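Local coordinates for protein glutathione S-transferase (Acinetobacter baumannii, PDB 4MP4) that probably catalyses the conjugation of glutathione to electrophilic substrates, at residues P120-V123 with I124-P128; Q175-Q179 with N180-V184. All coordinates share one frame; numbering follows the deposited sequence.

Interaction 1 (P120-V123 with I124-P128); sequences PTDV and IFIQP
T121 and D122 offer their carbonyl oxygens to four amides of the following residues, and these bonds close the short helix around 122-125 and the turn that leaves it. T121 O takes F125 N at 3.1 Å, the donor lying nearly in line with the C=O bond, and receives a weaker bond from I124 N. D122 O is gripped twice: I126 N comes at 2.7 Å and Q127 N at 3.2 Å, from opposite faces of the carbonyl plane. One further polar contact involves carbon, since V123 CA points its hydrogen almost straight (173°) at Q127 O, 3.3 Å away.

Apolar packing follows the same turn. With CG2 anti to the backbone N, this branch of I124 is carried over the ring of the next residue, 3.9 Å above the plane of F125 and over its centre. F125 CE2 meets T121 CB at 4.1 Å. V123 is buried, and I124, partly covered, packs its branched side chain on L172, Q175 and R176 of helix 165-178, whereas F125 extends to L205 and R208 of helix 199-215. D122 and I126 run side by side on the more open flank.

The hydroxyl of T121 bonds to the carbonyl of L17, in the N-terminal thioredoxin-like domain. With I126 leaving helical geometry, 122-125 is a one-turn helix in the mostly helical C-terminal domain of the glutathione S-transferase fold.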
# COMPACT_ATOMS: atom_id res chain seq x y z
N PRO A 120 4.72 3.09 -18.24
CA PRO A 120 4.15 4.17 -17.41
C PRO A 120 2.84 4.66 -18.03
O PRO A 120 2.58 4.32 -19.19
CB PRO A 120 5.24 5.25 -17.45
CG PRO A 120 5.98 5.00 -18.73
CD PRO A 120 5.95 3.50 -18.93
N THR A 121 2.04 5.42 -17.29
CA THR A 121 0.73 5.84 -17.82
C THR A 121 0.82 6.72 -19.09
O THR A 121 -0.18 6.91 -19.78
CB THR A 121 -0.08 6.57 -16.78
OG1 THR A 121 0.69 7.67 -16.28
CG2 THR A 121 -0.44 5.62 -15.64
N ASP A 122 2.00 7.23 -19.37
CA ASP A 122 2.33 7.89 -20.64
C ASP A 122 1.88 7.05 -21.84
O ASP A 122 1.41 7.59 -22.84
CB ASP A 122 3.85 8.13 -20.71
CG ASP A 122 4.38 8.88 -19.51
OD1 ASP A 122 4.46 8.29 -18.40
OD2 ASP A 122 4.74 10.06 -19.66
N VAL A 123 2.02 5.73 -21.75
CA VAL A 123 1.63 4.85 -22.85
C VAL A 123 0.12 4.80 -23.07
O VAL A 123 -0.34 4.64 -24.22
CB VAL A 123 2.24 3.43 -22.73
CG1 VAL A 123 3.71 3.52 -22.36
CG2 VAL A 123 1.48 2.58 -21.71
N ILE A 124 -0.65 5.00 -22.00
CA ILE A 124 -2.11 5.07 -22.09
C ILE A 124 -2.59 6.42 -22.64
O ILE A 124 -3.52 6.48 -23.44
CB ILE A 124 -2.78 4.85 -20.70
CG1 ILE A 124 -2.43 3.47 -20.13
CG2 ILE A 124 -4.30 5.06 -20.76
CD1 ILE A 124 -2.80 3.30 -18.68
N PHE A 125 -1.94 7.50 -22.22
CA PHE A 125 -2.45 8.84 -22.51
C PHE A 125 -1.71 9.62 -23.60
O PHE A 125 -2.23 10.60 -24.11
CB PHE A 125 -2.47 9.69 -21.23
CG PHE A 125 -3.35 9.13 -20.13
CD1 PHE A 125 -4.72 9.03 -20.30
CD2 PHE A 125 -2.80 8.73 -18.92
CE1 PHE A 125 -5.53 8.52 -19.28
CE2 PHE A 125 -3.61 8.23 -17.90
CZ PHE A 125 -4.97 8.13 -18.08
N ILE A 126 -0.49 9.21 -23.95
CA ILE A 126 0.31 10.00 -24.89
C ILE A 126 0.75 9.21 -26.14
O ILE A 126 0.36 9.53 -27.25
CB ILE A 126 1.49 10.67 -24.17
CG1 ILE A 126 0.94 11.42 -22.95
CG2 ILE A 126 2.18 11.62 -25.09
CD1 ILE A 126 1.97 12.07 -22.07
N GLN A 127 1.55 8.17 -25.96
CA GLN A 127 2.01 7.37 -27.08
C GLN A 127 2.67 6.11 -26.55
O GLN A 127 3.21 6.11 -25.45
CB GLN A 127 3.01 8.14 -27.94
CG GLN A 127 4.08 8.81 -27.14
CD GLN A 127 5.33 9.07 -27.94
OE1 GLN A 127 5.62 8.36 -28.90
NE2 GLN A 127 6.09 10.07 -27.55
N PRO A 128 2.63 5.02 -27.32
CA PRO A 128 3.22 3.76 -26.87
C PRO A 128 4.74 3.83 -26.74
O PRO A 128 5.36 4.76 -27.26
CB PRO A 128 2.83 2.77 -27.97
CG PRO A 128 1.68 3.39 -28.66
CD PRO A 128 1.93 4.87 -28.61

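Interaction 2 (Q175-Q179 with N180-V184); sequences QRLIQ and NGDAV
N180 sets its CB 3.4 Å from the carbonyl oxygen of R176, four residues back, while its own amide makes a weak bond to L177 O. CG stands anti to the backbone N (chi1 -165°), which carries the carboxamide away from the helix to K129, whose amide N bonds to N180 OD1. Asparagine suits this place because its short side chain can bridge to a neighbouring loop.

G181 turns the chain with a positive phi of 105°, where a side chain would press against the preceding carbonyl oxygen; glycine is therefore the natural residue. G181 N reaches I178 O at 3.1 Å from above the carbonyl plane, closing a type I beta turn, and also makes a weak bond to L177 O.

D182 N makes a third weak bond to L177 O, at 3.1 Å; together with the bond from G181 N to I178 O, this makes the Schellman motif that ends helix 165-178. The side chain of D182 crosses that of L177 at about a right angle, bringing D182 OD2 to 3.5 Å from L177 CD2. The same oxygen forms a salt bridge with R119, so the carboxylate has a charged partner despite its apolar neighbour. A water donates to both I178 O and D182 O, joining the last helical turn to the departing chain.

V184 directs its side chain back at the helix. Its CG2 lies 3.8 Å from both L177 CB and I178 CG1, a beta-branched side chain fitting against two apolar helix residues; F145 of helix 135-151 and K189 of helix 186-196 also touch V184.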
# COMPACT_ATOMS: atom_id res chain seq x y z
N GLN A 175 -4.58 -1.57 -19.06
CA GLN A 175 -4.51 -0.60 -20.13
C GLN A 175 -3.07 -0.21 -20.44
O GLN A 175 -2.76 0.16 -21.57
CB GLN A 175 -5.35 0.64 -19.80
CG GLN A 175 -6.85 0.50 -20.13
CD GLN A 175 -7.14 0.54 -21.63
OE1 GLN A 175 -6.52 -0.17 -22.42
NE2 GLN A 175 -8.09 1.38 -22.03
N ARG A 176 -2.20 -0.31 -19.44
CA ARG A 176 -0.77 -0.06 -19.64
C ARG A 176 -0.24 -0.99 -20.71
O ARG A 176 0.66 -0.64 -21.47
CB ARG A 176 0.02 -0.27 -18.32
CG ARG A 176 -0.47 0.58 -17.18
CD ARG A 176 0.21 0.22 -15.84
NE ARG A 176 1.30 1.15 -15.63
CZ ARG A 176 1.37 2.03 -14.65
NH1 ARG A 176 0.43 2.07 -13.73
NH2 ARG A 176 2.41 2.84 -14.58
N LEU A 177 -0.81 -2.18 -20.77
CA LEU A 177 -0.38 -3.18 -21.73
C LEU A 177 -1.16 -3.05 -23.04
O LEU A 177 -0.59 -3.06 -24.13
CB LEU A 177 -0.61 -4.56 -21.13
CG LEU A 177 0.39 -4.97 -20.04
CD1 LEU A 177 -0.11 -6.21 -19.32
CD2 LEU A 177 1.75 -5.22 -20.68
N ILE A 178 -2.47 -2.94 -22.91
CA ILE A 178 -3.35 -2.89 -24.07
C ILE A 178 -3.03 -1.69 -24.97
O ILE A 178 -2.82 -1.85 -26.18
CB ILE A 178 -4.82 -2.85 -23.63
CG1 ILE A 178 -5.18 -4.16 -22.91
CG2 ILE A 178 -5.72 -2.61 -24.82
CD1 ILE A 178 -6.38 -4.07 -22.01
N GLN A 179 -2.96 -0.51 -24.37
CA GLN A 179 -2.79 0.71 -25.14
C GLN A 179 -1.40 0.81 -25.76
O GLN A 179 -1.20 1.59 -26.70
CB GLN A 179 -3.08 1.93 -24.27
CG GLN A 179 -4.50 1.94 -23.77
CD GLN A 179 -5.46 1.92 -24.95
OE1 GLN A 179 -5.18 2.54 -25.96
NE2 GLN A 179 -6.54 1.16 -24.84
N ASN A 180 -0.47 0.03 -25.23
CA ASN A 180 0.90 0.03 -25.74
C ASN A 180 1.12 -0.98 -26.85
O ASN A 180 2.14 -0.94 -27.53
CB ASN A 180 1.90 -0.17 -24.60
CG ASN A 180 3.33 0.20 -25.00
OD1 ASN A 180 3.74 1.36 -24.92
ND2 ASN A 180 4.09 -0.80 -25.43
N GLY A 181 0.17 -1.88 -27.04
CA GLY A 181 0.24 -2.84 -28.13
C GLY A 181 0.62 -4.23 -27.68
O GLY A 181 0.56 -5.17 -28.46
N ASP A 182 1.01 -4.38 -26.42
CA ASP A 182 1.45 -5.68 -25.90
C ASP A 182 0.32 -6.71 -25.96
O ASP A 182 -0.85 -6.34 -26.09
CB ASP A 182 1.96 -5.55 -24.45
CG ASP A 182 3.10 -4.56 -24.32
OD1 ASP A 182 4.11 -4.70 -25.03
OD2 ASP A 182 2.99 -3.62 -23.49
N ALA A 183 0.67 -7.98 -25.85
CA ALA A 183 -0.28 -9.07 -26.04
C ALA A 183 -1.16 -9.28 -24.81
O ALA A 183 -0.67 -9.53 -23.71
CB ALA A 183 0.47 -10.37 -26.38
N VAL A 184 -2.47 -9.18 -25.02
CA VAL A 184 -3.43 -9.35 -23.93
C VAL A 184 -4.60 -10.20 -24.40
O VAL A 184 -5.07 -10.03 -25.52
CB VAL A 184 -3.94 -7.98 -23.38
CG1 VAL A 184 -4.99 -8.16 -22.25
CG2 VAL A 184 -2.77 -7.13 -22.89
O HOH W 1 -2.53 -4.24 -27.05

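Overall arrangement
From the N terminus, the chain leaves helix 113-118, forms the short turn of interaction 1, and then runs through helices 135-151 and 165-178 before interaction 2 ends the latter. Each contact closes a local turn, and the two follow in series, neither nesting nor crossing. They nevertheless meet in space, with centres about 10 Å apart: V123 CG2 packs 3.3 Å from R176 O, and P128 CA approaches N180 OD1 at 3.1 Å. Interaction 1 thus lies against the C-terminal end of helix 165-178, while interaction 2 leads on to helix 186-196, all within the C-terminal domain.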